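Local coordinates for protein beta-galactosidase (Marinomonas sp. ef1, PDB 6Y2K) that hydrolyses terminal non-reducing beta-D-galactose residues from beta-galactosides, as a cold-active hexameric enzyme of glycoside hydrolase family 42, at residues 29-34 / 67-72; 57-62 / 129-134; 276-281 / 439-444; 443-448 / 587-592. One frame throughout, in Å; residues are numbered along the deposited sequence.

Contact 1 (29-34 / 67-72); sequences IQYVRV and KVILGT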
loop_
_atom_site.group_PDB
_atom_site.type_symbol
_atom_site.label_atom_id
_atom_site.label_comp_id
_atom_site.label_asym_id
_atom_site.label_seq_id
_atom_site.Cartn_x
_atom_site.Cartn_y
_atom_site.Cartn_z
ATOM N N ILE A 29 34.346 -39.948 -1.188
ATOM C CA ILE A 29 35.267 -39.016 -0.535
ATOM C C ILE A 29 36.703 -39.500 -0.751
ATOM O O ILE A 29 36.991 -40.680 -0.553
ATOM C CB ILE A 29 35.005 -38.936 0.991
ATOM C CG1 ILE A 29 33.577 -38.450 1.310
ATOM C CG2 ILE A 29 36.011 -38.025 1.670
ATOM C CD1 ILE A 29 33.210 -37.120 0.695
ATOM N N GLN A 30 37.592 -38.588 -1.148
ATOM C CA GLN A 30 39.013 -38.896 -1.367
ATOM C C GLN A 30 39.981 -38.173 -0.417
ATOM O O GLN A 30 41.127 -38.635 -0.255
ATOM C CB GLN A 30 39.394 -38.580 -2.816
ATOM C CG GLN A 30 38.704 -39.461 -3.845
ATOM C CD GLN A 30 39.151 -39.155 -5.260
ATOM O OE1 GLN A 30 38.416 -38.560 -6.051
ATOM N NE2 GLN A 30 40.375 -39.554 -5.584
ATOM N N TYR A 31 39.547 -37.044 0.170
ATOM C CA TYR A 31 40.358 -36.238 1.088
ATOM C C TYR A 31 39.630 -36.041 2.413
ATOM O O TYR A 31 38.412 -35.894 2.444
ATOM C CB TYR A 31 40.659 -34.860 0.498
ATOM C CG TYR A 31 41.727 -34.857 -0.557
ATOM C CD1 TYR A 31 41.472 -35.380 -1.821
ATOM C CD2 TYR A 31 42.987 -34.319 -0.308
ATOM C CE1 TYR A 31 42.445 -35.384 -2.806
ATOM C CE2 TYR A 31 43.970 -34.310 -1.287
ATOM C CZ TYR A 31 43.694 -34.848 -2.534
ATOM O OH TYR A 31 44.649 -34.851 -3.526
ATOM N N VAL A 32 40.390 -36.025 3.506
ATOM C CA VAL A 32 39.831 -35.862 4.846
ATOM C C VAL A 32 40.692 -34.890 5.647
ATOM O O VAL A 32 41.909 -35.087 5.747
ATOM C CB VAL A 32 39.763 -37.209 5.595
ATOM C CG1 VAL A 32 39.115 -37.036 6.971
ATOM C CG2 VAL A 32 39.004 -38.239 4.770
ATOM N N ARG A 33 40.070 -33.855 6.223
ATOM C CA ARG A 33 40.792 -32.917 7.085
ATOM C C ARG A 33 40.630 -33.315 8.556
ATOM O O ARG A 33 39.532 -33.649 8.998
ATOM C CB ARG A 33 40.327 -31.476 6.867
ATOM C CG ARG A 33 41.222 -30.447 7.540
ATOM C CD ARG A 33 40.601 -29.062 7.570
ATOM N NE ARG A 33 39.382 -29.031 8.375
ATOM C CZ ARG A 33 38.589 -27.970 8.512
ATOM N NH1 ARG A 33 38.879 -26.815 7.913
ATOM N NH2 ARG A 33 37.494 -28.066 9.262
ATOM N N VAL A 34 41.738 -33.306 9.298
ATOM C CA VAL A 34 41.716 -33.525 10.751
ATOM C C VAL A 34 42.709 -32.614 11.486
ATOM O O VAL A 34 43.667 -32.118 10.888
ATOM C CB VAL A 34 42.034 -34.998 11.136
ATOM C CG1 VAL A 34 41.086 -35.964 10.433
ATOM C CG2 VAL A 34 43.484 -35.356 10.846
ATOM N N LYS A 67 43.424 -39.491 1.441
ATOM C CA LYS A 67 44.510 -38.534 1.568
ATOM C C LYS A 67 44.147 -37.510 2.630
ATOM O O LYS A 67 43.036 -36.991 2.623
ATOM C CB LYS A 67 44.738 -37.817 0.239
ATOM C CG LYS A 67 45.295 -38.705 -0.862
ATOM C CD LYS A 67 45.706 -37.868 -2.065
ATOM C CE LYS A 67 46.591 -38.654 -3.021
ATOM N NZ LYS A 67 45.925 -39.907 -3.472
ATOM N N VAL A 68 45.080 -37.202 3.529
ATOM C CA VAL A 68 44.766 -36.384 4.700
ATOM C C VAL A 68 45.297 -34.958 4.573
ATOM O O VAL A 68 46.428 -34.743 4.133
ATOM C CB VAL A 68 45.268 -37.038 6.003
ATOM C CG1 VAL A 68 45.047 -36.108 7.204
ATOM C CG2 VAL A 68 44.545 -38.364 6.221
ATOM N N ILE A 69 44.449 -33.997 4.954
ATOM C CA ILE A 69 44.832 -32.603 5.128
ATOM C C ILE A 69 44.959 -32.404 6.633
ATOM O O ILE A 69 43.959 -32.469 7.344
ATOM C CB ILE A 69 43.761 -31.626 4.575
ATOM C CG1 ILE A 69 43.478 -31.880 3.085
ATOM C CG2 ILE A 69 44.186 -30.175 4.801
ATOM C CD1 ILE A 69 42.107 -31.409 2.629
ATOM N N LEU A 70 46.177 -32.163 7.117
ATOM C CA LEU A 70 46.433 -32.077 8.557
ATOM C C LEU A 70 46.404 -30.605 8.973
ATOM O O LEU A 70 47.136 -29.792 8.424
ATOM C CB LEU A 70 47.806 -32.674 8.898
ATOM C CG LEU A 70 47.948 -33.662 10.057
ATOM C CD1 LEU A 70 49.413 -33.751 10.486
ATOM C CD2 LEU A 70 47.039 -33.386 11.247
ATOM N N GLY A 71 45.562 -30.262 9.938
ATOM C CA GLY A 71 45.482 -28.876 10.426
ATOM C C GLY A 71 46.375 -28.615 11.634
ATOM O O GLY A 71 46.334 -29.382 12.588
ATOM N N THR A 72 47.168 -27.537 11.606
ATOM C CA THR A 72 47.878 -27.096 12.802
ATOM C C THR A 72 46.814 -26.543 13.766
ATOM O O THR A 72 45.868 -25.892 13.322
ATOM C CB THR A 72 48.997 -26.046 12.548
ATOM O OG1 THR A 72 48.450 -24.797 12.094
ATOM C CG2 THR A 72 50.010 -26.570 11.551
HETATM O O HOH W 1 42.767 -39.441 -4.273
#
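Two hydrogens of strand 67-71 grip the carbonyl oxygen of Val32: the N-H of Ile69 gives a bond of 2.9 Å from N to Val32 O, and the CA-H of Val68 adds a weaker contact, with CA 3.3 Å from that oxygen. The Ile69 bond is nearly straight at 165°, although its donor stands above the carbonyl plane. Four further backbone hydrogen bonds, from Lys67 N to Gln30 O at one end to Gly71 N to Val34 O (2.8 Å) at the other, join 29-34 and 67-71 as neighbouring parallel strands of the (beta/alpha)8 barrel.

Tyr31, Lys67, Arg33 and Ile69 share one face. Lys67 runs alongside Tyr31, its CB over the ring face in a CH-pi contact, 4.0 Å from the centroid, and its CD 3.5 Å from Tyr31 OH, while Ile69 CG1 sits at the ring edge. An alanine in place of Tyr31 would remove the ring and would probably leave the Lys67 methylenes and Ile69 CG1 less well packed. Arg33 lays CG 4.0 Å from Ile69 CG2, and its guanidinium salt-bridges Glu36 and Glu314. On the other face, Val34 CG2 meets Val68 CG1 and Leu70 CD2, branched side chains suited to helix-covered strands. Backbone bonds fix the register; the faces divide the chemistry: aliphatic toward the helices; opposite, Arg33 and Ile69 within the barrel, Tyr31 and Lys67 nearer its exposed end.

Contact 2 (57-62 / 129-134); sequences SLDILH and GHHPAV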
loop_
_atom_site.group_PDB
_atom_site.type_symbol
_atom_site.label_atom_id
_atom_site.label_comp_id
_atom_site.label_asym_id
_atom_site.label_seq_id
_atom_site.Cartn_x
_atom_site.Cartn_y
_atom_site.Cartn_z
ATOM N N SER A 57 44.695 -42.752 13.897
ATOM C CA SER A 57 43.704 -42.208 12.963
ATOM C C SER A 57 44.272 -42.057 11.554
ATOM O O SER A 57 43.627 -42.454 10.588
ATOM C CB SER A 57 43.146 -40.861 13.461
ATOM O OG SER A 57 42.259 -40.294 12.511
ATOM N N LEU A 58 45.470 -41.494 11.438
ATOM C CA LEU A 58 46.098 -41.321 10.130
ATOM C C LEU A 58 46.324 -42.678 9.446
ATOM O O LEU A 58 46.097 -42.799 8.246
ATOM C CB LEU A 58 47.418 -40.562 10.235
ATOM C CG LEU A 58 47.375 -39.094 10.675
ATOM C CD1 LEU A 58 48.787 -38.559 10.844
ATOM C CD2 LEU A 58 46.609 -38.242 9.682
ATOM N N ASP A 59 46.744 -43.693 10.205
ATOM C CA ASP A 59 46.928 -45.042 9.628
ATOM C C ASP A 59 45.615 -45.641 9.116
ATOM O O ASP A 59 45.586 -46.206 8.026
ATOM C CB ASP A 59 47.621 -46.006 10.616
ATOM C CG ASP A 59 49.125 -45.732 10.767
ATOM O OD1 ASP A 59 49.712 -44.931 9.998
ATOM O OD2 ASP A 59 49.733 -46.334 11.676
ATOM N N ILE A 60 44.531 -45.493 9.876
ATOM C CA ILE A 60 43.218 -46.001 9.462
ATOM C C ILE A 60 42.740 -45.314 8.173
ATOM O O ILE A 60 42.309 -45.988 7.230
ATOM C CB ILE A 60 42.172 -45.891 10.600
ATOM C CG1 ILE A 60 42.488 -46.932 11.687
ATOM C CG2 ILE A 60 40.743 -46.092 10.082
ATOM C CD1 ILE A 60 41.828 -46.681 13.023
ATOM N N LEU A 61 42.847 -43.984 8.130
ATOM C CA LEU A 61 42.473 -43.212 6.942
ATOM C C LEU A 61 43.324 -43.613 5.724
ATOM O O LEU A 61 42.788 -43.795 4.631
ATOM C CB LEU A 61 42.587 -41.703 7.212
ATOM C CG LEU A 61 41.627 -41.151 8.274
ATOM C CD1 LEU A 61 42.037 -39.750 8.708
ATOM C CD2 LEU A 61 40.188 -41.163 7.769
ATOM N N HIS A 62 44.634 -43.771 5.923
ATOM C CA HIS A 62 45.535 -44.230 4.857
ATOM C C HIS A 62 45.155 -45.613 4.316
ATOM O O HIS A 62 45.183 -45.831 3.106
ATOM C CB HIS A 62 46.982 -44.261 5.342
ATOM C CG HIS A 62 47.977 -44.499 4.251
ATOM N ND1 HIS A 62 48.131 -43.639 3.183
ATOM C CD2 HIS A 62 48.876 -45.496 4.064
ATOM C CE1 HIS A 62 49.078 -44.099 2.383
ATOM N NE2 HIS A 62 49.544 -45.225 2.893
ATOM N N GLY A 129 55.293 -34.790 9.096
ATOM C CA GLY A 129 55.632 -34.159 7.821
ATOM C C GLY A 129 55.965 -35.107 6.679
ATOM O O GLY A 129 55.837 -34.724 5.509
ATOM N N HIS A 130 56.396 -36.331 7.007
ATOM C CA HIS A 130 56.668 -37.376 5.994
ATOM C C HIS A 130 55.766 -38.607 6.103
ATOM O O HIS A 130 56.038 -39.637 5.493
ATOM C CB HIS A 130 58.147 -37.776 6.049
ATOM C CG HIS A 130 59.076 -36.642 5.754
ATOM N ND1 HIS A 130 60.220 -36.406 6.483
ATOM C CD2 HIS A 130 59.016 -35.661 4.826
ATOM C CE1 HIS A 130 60.831 -35.335 6.007
ATOM N NE2 HIS A 130 60.119 -34.861 5.002
ATOM N N HIS A 131 54.667 -38.487 6.842
ATOM C CA HIS A 131 53.708 -39.572 6.970
ATOM C C HIS A 131 53.031 -39.764 5.603
ATOM O O HIS A 131 52.634 -38.772 4.982
ATOM C CB HIS A 131 52.687 -39.232 8.054
ATOM C CG HIS A 131 51.863 -40.397 8.496
ATOM N ND1 HIS A 131 50.920 -40.985 7.689
ATOM C CD2 HIS A 131 51.830 -41.075 9.668
ATOM C CE1 HIS A 131 50.353 -41.987 8.336
ATOM N NE2 HIS A 131 50.887 -42.060 9.541
ATOM N N PRO A 132 52.918 -41.025 5.113
ATOM C CA PRO A 132 52.364 -41.242 3.770
ATOM C C PRO A 132 50.879 -40.894 3.594
ATOM O O PRO A 132 50.431 -40.718 2.465
ATOM C CB PRO A 132 52.605 -42.743 3.513
ATOM C CG PRO A 132 52.744 -43.351 4.862
ATOM C CD PRO A 132 53.356 -42.291 5.738
ATOM N N ALA A 133 50.129 -40.834 4.691
ATOM C CA ALA A 133 48.742 -40.337 4.684
ATOM C C ALA A 133 48.622 -38.828 4.449
ATOM O O ALA A 133 47.615 -38.379 3.927
ATOM C CB ALA A 133 48.030 -40.698 5.995
ATOM N N VAL A 134 49.626 -38.050 4.845
ATOM C CA VAL A 134 49.503 -36.589 4.847
ATOM C C VAL A 134 49.851 -36.026 3.474
ATOM O O VAL A 134 51.005 -36.075 3.050
ATOM C CB VAL A 134 50.364 -35.945 5.954
ATOM C CG1 VAL A 134 50.280 -34.420 5.906
ATOM C CG2 VAL A 134 49.925 -36.452 7.319
#
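The chain turns at His131 to Val134 in a type I beta turn, closed by Val134 N to His131 O, and brings the CA of Ala133 to 5.0 Å from the CA of His62 on helix 52-63. This is the periphery of the (beta/alpha)8 barrel, where the loop ahead of strand 134-138 passes beside the helix that precedes strand 67-71.

Alanine suits the close approach: its methyl rests against the helix, 3.6 Å from Leu58 O and touching His62 CB. His131, with CG anti to the backbone N (chi1 -166°), swings its ring toward the helix. Leu58 covers one ring face, CD1 lying 4.1 Å above the plane over its centre and CB making a CH-pi contact further toward the NE2 and CE1 side. At the ring edge NE2 donates a weak, bent bond of 3.1 Å to Asp59 OD1, which also binds a glycerol. With ND1 accepting a hydrogen bond, the ring is probably the neutral form with its proton on NE2, which the aspartate charge would favour.

His62, also with CG anti to its backbone N, turns its ring over the turn, crossing Pro132 at about a right angle; Pro132 CG lies over one face and Pro132 O is 3.6 Å from His62 CE1. Inside the turn, the other ring nitrogen of His131 acts as acceptor: Ala133 N reaches ND1 in the ring plane at 3.1 Å, with an N-H...N angle of 154°.

Contact 3 (276-281 / 439-444); sequences PLYTED and CYRMYE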
loop_
_atom_site.group_PDB
_atom_site.type_symbol
_atom_site.label_atom_id
_atom_site.label_comp_id
_atom_site.label_asym_id
_atom_site.label_seq_id
_atom_site.Cartn_x
_atom_site.Cartn_y
_atom_site.Cartn_z
ATOM N N PRO A 276 24.134 -7.997 5.327
ATOM C CA PRO A 276 23.370 -6.832 4.853
ATOM C C PRO A 276 23.483 -6.520 3.364
ATOM O O PRO A 276 22.668 -5.761 2.851
ATOM C CB PRO A 276 23.944 -5.672 5.676
ATOM C CG PRO A 276 24.445 -6.310 6.915
ATOM C CD PRO A 276 24.995 -7.641 6.471
ATOM N N LEU A 277 24.484 -7.070 2.678
ATOM C CA LEU A 277 24.567 -7.008 1.204
ATOM C C LEU A 277 23.233 -7.310 0.497
ATOM O O LEU A 277 22.869 -6.655 -0.483
ATOM C CB LEU A 277 25.615 -8.021 0.727
ATOM C CG LEU A 277 25.758 -8.304 -0.768
ATOM C CD1 LEU A 277 26.247 -7.071 -1.495
ATOM C CD2 LEU A 277 26.720 -9.458 -0.980
ATOM N N TYR A 278 22.529 -8.328 0.979
ATOM C CA TYR A 278 21.370 -8.845 0.271
ATOM C C TYR A 278 20.081 -8.110 0.624
ATOM O O TYR A 278 19.876 -7.710 1.773
ATOM C CB TYR A 278 21.233 -10.344 0.532
ATOM C CG TYR A 278 22.426 -11.129 0.028
ATOM C CD1 TYR A 278 22.750 -11.141 -1.331
ATOM C CD2 TYR A 278 23.245 -11.848 0.904
ATOM C CE1 TYR A 278 23.844 -11.850 -1.802
ATOM C CE2 TYR A 278 24.339 -12.561 0.441
ATOM C CZ TYR A 278 24.632 -12.569 -0.919
ATOM O OH TYR A 278 25.714 -13.287 -1.406
ATOM N N THR A 279 19.225 -7.931 -0.383
ATOM C CA THR A 279 17.927 -7.297 -0.204
ATOM C C THR A 279 16.942 -8.244 0.459
ATOM O O THR A 279 17.154 -9.463 0.517
ATOM C CB THR A 279 17.309 -6.863 -1.541
ATOM O OG1 THR A 279 17.085 -8.015 -2.369
ATOM C CG2 THR A 279 18.205 -5.851 -2.258
ATOM N N GLU A 280 15.839 -7.673 0.931
ATOM C CA GLU A 280 14.763 -8.486 1.509
ATOM C C GLU A 280 14.210 -9.483 0.483
ATOM O O GLU A 280 14.014 -10.660 0.815
ATOM C CB GLU A 280 13.648 -7.623 2.124
ATOM C CG GLU A 280 13.834 -7.404 3.623
ATOM C CD GLU A 280 15.287 -7.168 3.997
ATOM O OE1 GLU A 280 15.803 -7.782 4.954
ATOM O OE2 GLU A 280 15.931 -6.363 3.300
ATOM N N ASP A 281 13.996 -9.032 -0.755
ATOM C CA ASP A 281 13.542 -9.919 -1.834
ATOM C C ASP A 281 14.502 -11.089 -2.080
ATOM O O ASP A 281 14.056 -12.230 -2.203
ATOM C CB ASP A 281 13.322 -9.152 -3.147
ATOM C CG ASP A 281 12.074 -8.269 -3.118
ATOM O OD1 ASP A 281 11.221 -8.411 -2.205
ATOM O OD2 ASP A 281 11.949 -7.417 -4.024
ATOM N N CYS A 439 31.518 -4.005 -5.869
ATOM C CA CYS A 439 32.219 -5.068 -6.611
ATOM C C CYS A 439 31.282 -6.251 -6.889
ATOM O O CYS A 439 31.200 -6.746 -8.024
ATOM C CB CYS A 439 33.468 -5.552 -5.862
ATOM S SG CYS A 439 34.848 -4.384 -5.757
ATOM N N TYR A 440 30.539 -6.654 -5.860
ATOM C CA TYR A 440 29.597 -7.768 -5.957
ATOM C C TYR A 440 28.480 -7.485 -6.962
ATOM O O TYR A 440 28.120 -8.362 -7.727
ATOM C CB TYR A 440 28.983 -8.074 -4.585
ATOM C CG TYR A 440 28.220 -9.372 -4.515
ATOM C CD1 TYR A 440 26.856 -9.424 -4.809
ATOM C CD2 TYR A 440 28.853 -10.554 -4.138
ATOM C CE1 TYR A 440 26.154 -10.617 -4.734
ATOM C CE2 TYR A 440 28.151 -11.747 -4.050
ATOM C CZ TYR A 440 26.806 -11.774 -4.358
ATOM O OH TYR A 440 26.110 -12.954 -4.259
ATOM N N ARG A 441 27.945 -6.264 -6.955
ATOM C CA ARG A 441 26.869 -5.892 -7.893
ATOM C C ARG A 441 27.361 -5.715 -9.346
ATOM O O ARG A 441 26.610 -6.005 -10.289
ATOM C CB ARG A 441 26.121 -4.650 -7.404
ATOM C CG ARG A 441 25.401 -4.840 -6.074
ATOM C CD ARG A 441 24.323 -5.911 -6.134
ATOM N NE ARG A 441 23.736 -6.200 -4.823
ATOM C CZ ARG A 441 22.871 -7.187 -4.580
ATOM N NH1 ARG A 441 22.457 -7.995 -5.553
ATOM N NH2 ARG A 441 22.398 -7.370 -3.353
ATOM N N MET A 442 28.605 -5.273 -9.523
ATOM C CA MET A 442 29.218 -5.271 -10.867
ATOM C C MET A 442 29.394 -6.719 -11.347
ATOM O O MET A 442 29.104 -7.032 -12.501
ATOM C CB MET A 442 30.558 -4.525 -10.893
ATOM C CG MET A 442 30.437 -3.017 -10.678
ATOM S SD MET A 442 31.842 -2.094 -11.336
ATOM C CE MET A 442 31.370 -1.956 -13.055
ATOM N N TYR A 443 29.823 -7.594 -10.434
ATOM C CA TYR A 443 30.003 -9.014 -10.723
ATOM C C TYR A 443 28.674 -9.701 -11.075
ATOM O O TYR A 443 28.614 -10.478 -12.031
ATOM C CB TYR A 443 30.688 -9.705 -9.538
ATOM C CG TYR A 443 30.963 -11.182 -9.728
ATOM C CD1 TYR A 443 32.110 -11.624 -10.400
ATOM C CD2 TYR A 443 30.094 -12.135 -9.217
ATOM C CE1 TYR A 443 32.375 -12.981 -10.551
ATOM C CE2 TYR A 443 30.340 -13.489 -9.369
ATOM C CZ TYR A 443 31.478 -13.908 -10.037
ATOM O OH TYR A 443 31.694 -15.255 -10.178
ATOM N N GLU A 444 27.625 -9.410 -10.305
ATOM C CA GLU A 444 26.281 -9.936 -10.575
ATOM C C GLU A 444 25.800 -9.602 -11.989
ATOM O O GLU A 444 25.250 -10.466 -12.671
ATOM C CB GLU A 444 25.275 -9.406 -9.548
ATOM C CG GLU A 444 23.829 -9.806 -9.794
ATOM C CD GLU A 444 22.880 -9.257 -8.743
ATOM O OE1 GLU A 444 22.015 -10.016 -8.259
ATOM O OE2 GLU A 444 22.998 -8.061 -8.405
HETATM O O HOH W 2 23.920 -4.417 -2.600
#
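Tyr440 holds CG anti to the backbone N (chi1 -168°), which throws its ring off helix 435-448 toward 276-281, whereas Tyr278 has CG anti to the carbonyl carbon and comes in across it at about a right angle. Arg441 bends at chi2 (-62°) and then runs extended, so that its guanidinium meets Leu277 O edge-on.

The two tyrosines form an offset edge-to-face pair, planes 81° apart, with the edge of Tyr278 turned to the face of Tyr440. Tyr278 OH donates to Tyr440 OH at 2.9 Å, so each buried phenol gives the other a polar partner. Leu277 drives a methyl into the angle between the rings: CD2 is 3.7 Å from the Tyr440 centroid, almost along the ring normal, and also lies over the rim of one Tyr278 face. A branched aliphatic chain suits that wedge.

Two nitrogens of Arg441 serve one carbonyl, and the third serves carboxylates. NH2 donates to Leu277 O at 3.0 Å, in the guanidinium plane but above the carbonyl plane. NE holds a water at 2.9 Å, and that water donates to the same carbonyl oxygen. NH1 forms a salt bridge with Glu444 OE2 at 2.9 Å, one helical turn on, and a second with Glu282, from helix 280-285, whose N-cap is Thr279. The rings of Phe297 and His291 also meet that of Tyr440.

Arginine, with its several in-plane donors, can serve both sides at once. The contact therefore joins the barrel domain to the trimerisation domain by aromatic packing and a shared positive charge, which the carboxylates of Glu444 and Glu282 would largely balance.

Contact 4 (443-448 / 587-592); sequences YEAMRE and LLKASL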
loop_
_atom_site.group_PDB
_atom_site.type_symbol
_atom_site.label_atom_id
_atom_site.label_comp_id
_atom_site.label_asym_id
_atom_site.label_seq_id
_atom_site.Cartn_x
_atom_site.Cartn_y
_atom_site.Cartn_z
ATOM N N TYR A 443 29.823 -7.594 -10.434
ATOM C CA TYR A 443 30.003 -9.014 -10.723
ATOM C C TYR A 443 28.674 -9.701 -11.075
ATOM O O TYR A 443 28.614 -10.478 -12.031
ATOM C CB TYR A 443 30.688 -9.705 -9.538
ATOM C CG TYR A 443 30.963 -11.182 -9.728
ATOM C CD1 TYR A 443 32.110 -11.624 -10.400
ATOM C CD2 TYR A 443 30.094 -12.135 -9.217
ATOM C CE1 TYR A 443 32.375 -12.981 -10.551
ATOM C CE2 TYR A 443 30.340 -13.489 -9.369
ATOM C CZ TYR A 443 31.478 -13.908 -10.037
ATOM O OH TYR A 443 31.694 -15.255 -10.178
ATOM N N GLU A 444 27.625 -9.410 -10.305
ATOM C CA GLU A 444 26.281 -9.936 -10.575
ATOM C C GLU A 444 25.800 -9.602 -11.989
ATOM O O GLU A 444 25.250 -10.466 -12.671
ATOM C CB GLU A 444 25.275 -9.406 -9.548
ATOM C CG GLU A 444 23.829 -9.806 -9.794
ATOM C CD GLU A 444 22.880 -9.257 -8.743
ATOM O OE1 GLU A 444 22.015 -10.016 -8.259
ATOM O OE2 GLU A 444 22.998 -8.061 -8.405
ATOM N N ALA A 445 26.005 -8.354 -12.407
ATOM C CA ALA A 445 25.666 -7.918 -13.768
ATOM C C ALA A 445 26.419 -8.719 -14.848
ATOM O O ALA A 445 25.820 -9.140 -15.842
ATOM C CB ALA A 445 25.931 -6.427 -13.925
ATOM N N MET A 446 27.717 -8.936 -14.639
ATOM C CA MET A 446 28.529 -9.783 -15.536
ATOM C C MET A 446 27.956 -11.190 -15.626
ATOM O O MET A 446 27.833 -11.762 -16.723
ATOM C CB MET A 446 29.975 -9.893 -15.045
ATOM C CG MET A 446 30.796 -8.616 -15.123
ATOM S SD MET A 446 32.403 -8.878 -14.341
ATOM C CE MET A 446 33.139 -7.291 -14.674
ATOM N N ARG A 447 27.597 -11.738 -14.467
ATOM C CA ARG A 447 27.072 -13.097 -14.378
ATOM C C ARG A 447 25.682 -13.255 -14.992
ATOM O O ARG A 447 25.390 -14.295 -15.602
ATOM C CB ARG A 447 27.061 -13.559 -12.924
ATOM C CG ARG A 447 28.459 -13.758 -12.343
ATOM C CD ARG A 447 28.856 -15.219 -12.396
ATOM N NE ARG A 447 28.056 -15.999 -11.453
ATOM C CZ ARG A 447 27.938 -17.322 -11.450
ATOM N NH1 ARG A 447 28.572 -18.074 -12.353
ATOM N NH2 ARG A 447 27.172 -17.904 -10.531
ATOM N N GLU A 448 24.832 -12.233 -14.838
ATOM C CA GLU A 448 23.513 -12.203 -15.502
ATOM C C GLU A 448 23.627 -12.128 -17.038
ATOM O O GLU A 448 22.668 -12.438 -17.744
ATOM C CB GLU A 448 22.663 -11.034 -14.980
ATOM C CG GLU A 448 22.138 -11.255 -13.571
ATOM C CD GLU A 448 21.421 -10.036 -12.984
ATOM O OE1 GLU A 448 21.705 -8.900 -13.403
ATOM O OE2 GLU A 448 20.573 -10.217 -12.083
ATOM N N LEU A 587 21.545 -0.591 -16.142
ATOM C CA LEU A 587 22.582 0.162 -16.829
ATOM C C LEU A 587 23.942 -0.538 -16.761
ATOM O O LEU A 587 24.713 -0.457 -17.708
ATOM C CB LEU A 587 22.670 1.577 -16.261
ATOM C CG LEU A 587 21.480 2.484 -16.587
ATOM C CD1 LEU A 587 21.528 3.744 -15.755
ATOM C CD2 LEU A 587 21.459 2.838 -18.066
ATOM N N LEU A 588 24.233 -1.220 -15.652
ATOM C CA LEU A 588 25.447 -2.042 -15.556
ATOM C C LEU A 588 25.474 -3.088 -16.666
ATOM O O LEU A 588 26.487 -3.239 -17.356
ATOM C CB LEU A 588 25.566 -2.722 -14.188
ATOM C CG LEU A 588 26.050 -1.865 -13.012
ATOM C CD1 LEU A 588 25.894 -2.637 -11.708
ATOM C CD2 LEU A 588 27.488 -1.396 -13.171
ATOM N N LYS A 589 24.358 -3.794 -16.848
ATOM C CA LYS A 589 24.258 -4.792 -17.913
ATOM C C LYS A 589 24.337 -4.175 -19.311
ATOM O O LYS A 589 25.064 -4.696 -20.168
ATOM C CB LYS A 589 23.013 -5.651 -17.745
ATOM C CG LYS A 589 23.152 -6.648 -16.604
ATOM C CD LYS A 589 21.949 -7.564 -16.480
ATOM C CE LYS A 589 20.702 -6.785 -16.105
ATOM N NZ LYS A 589 19.752 -7.610 -15.317
ATOM N N ALA A 590 23.631 -3.061 -19.533
ATOM C CA ALA A 590 23.700 -2.356 -20.821
ATOM C C ALA A 590 25.145 -1.990 -21.168
ATOM O O ALA A 590 25.598 -2.239 -22.291
ATOM C CB ALA A 590 22.825 -1.108 -20.826
ATOM N N SER A 591 25.855 -1.426 -20.190
ATOM C CA SER A 591 27.233 -0.957 -20.373
ATOM C C SER A 591 28.195 -2.132 -20.582
ATOM O O SER A 591 29.034 -2.089 -21.480
ATOM C CB SER A 591 27.679 -0.088 -19.180
ATOM O OG SER A 591 26.799 1.016 -18.966
ATOM N N LEU A 592 28.056 -3.185 -19.770
ATOM C CA LEU A 592 28.915 -4.369 -19.893
ATOM C C LEU A 592 28.700 -5.119 -21.214
ATOM O O LEU A 592 29.659 -5.656 -21.776
ATOM C CB LEU A 592 28.753 -5.302 -18.685
ATOM C CG LEU A 592 29.345 -4.721 -17.386
ATOM C CD1 LEU A 592 28.815 -5.440 -16.158
ATOM C CD2 LEU A 592 30.868 -4.740 -17.397
#
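Within the trimerisation domain, helix 435-448 packs against helix 585-598, their short segments crossing at -62° with axes 8.9 Å apart at closest approach. Ala445 makes this closeness possible: its methyl stands 3.7 Å from Leu588 CB and 3.8 Å from Leu592 CD1, and a side chain of one methyl suits so close an approach. Leu592 CD1 then continues to Met446 CG at 3.9 Å, although Met446 points away from the other helix at its CB.

Lys589 closes the other side. Its chain lays CG 3.7 Å from Ala445 O; CD lies against Glu448 CB, and the bend at chi3 (-65°) turns CE and NZ toward the carboxylate. NZ forms a salt bridge of 3.0 Å with Glu448 OE1, approaching from well above the carboxylate plane. Asn585, on the same helix as the lysine, binds both charged groups, its OD1 taking a hydrogen from NZ and its ND2 giving one to OE1. An alanine at Lys589 would remove the salt bridge and the methylene cover of Ala445, and would probably loosen this end of the crossing.

Lysine suits the place because its chain is apolar along its methylenes and charged at its tip: an aliphatic core shades into an ion pair at the partly exposed border, with Asn585 bridging the two charges.

How the contacts relate
Contacts 1 and 2 lie 9 Å apart between centres in the barrel and interleave along the chain: helix 52-63 leads into strand 67-71, where Val68 packs on Leu58 and Leu61 and Val68 N probably bonds to Ala133 O at 2.8 Å. Contacts 3 and 4, 12 Å apart between centres, share Tyr443 and Glu444 on helix 435-448; the helix turns one flank to the barrel domain and another to helix 585-598, and Met442 CE touches Leu588. The two pairs come in series and lie on opposite sides of the chain's centre, contacts 1 and 3 being about 34 Å apart between centres. Helix 435-448 links domain interface to trimerisation-domain core, while strand 67-71 ties barrel wall to outer layer.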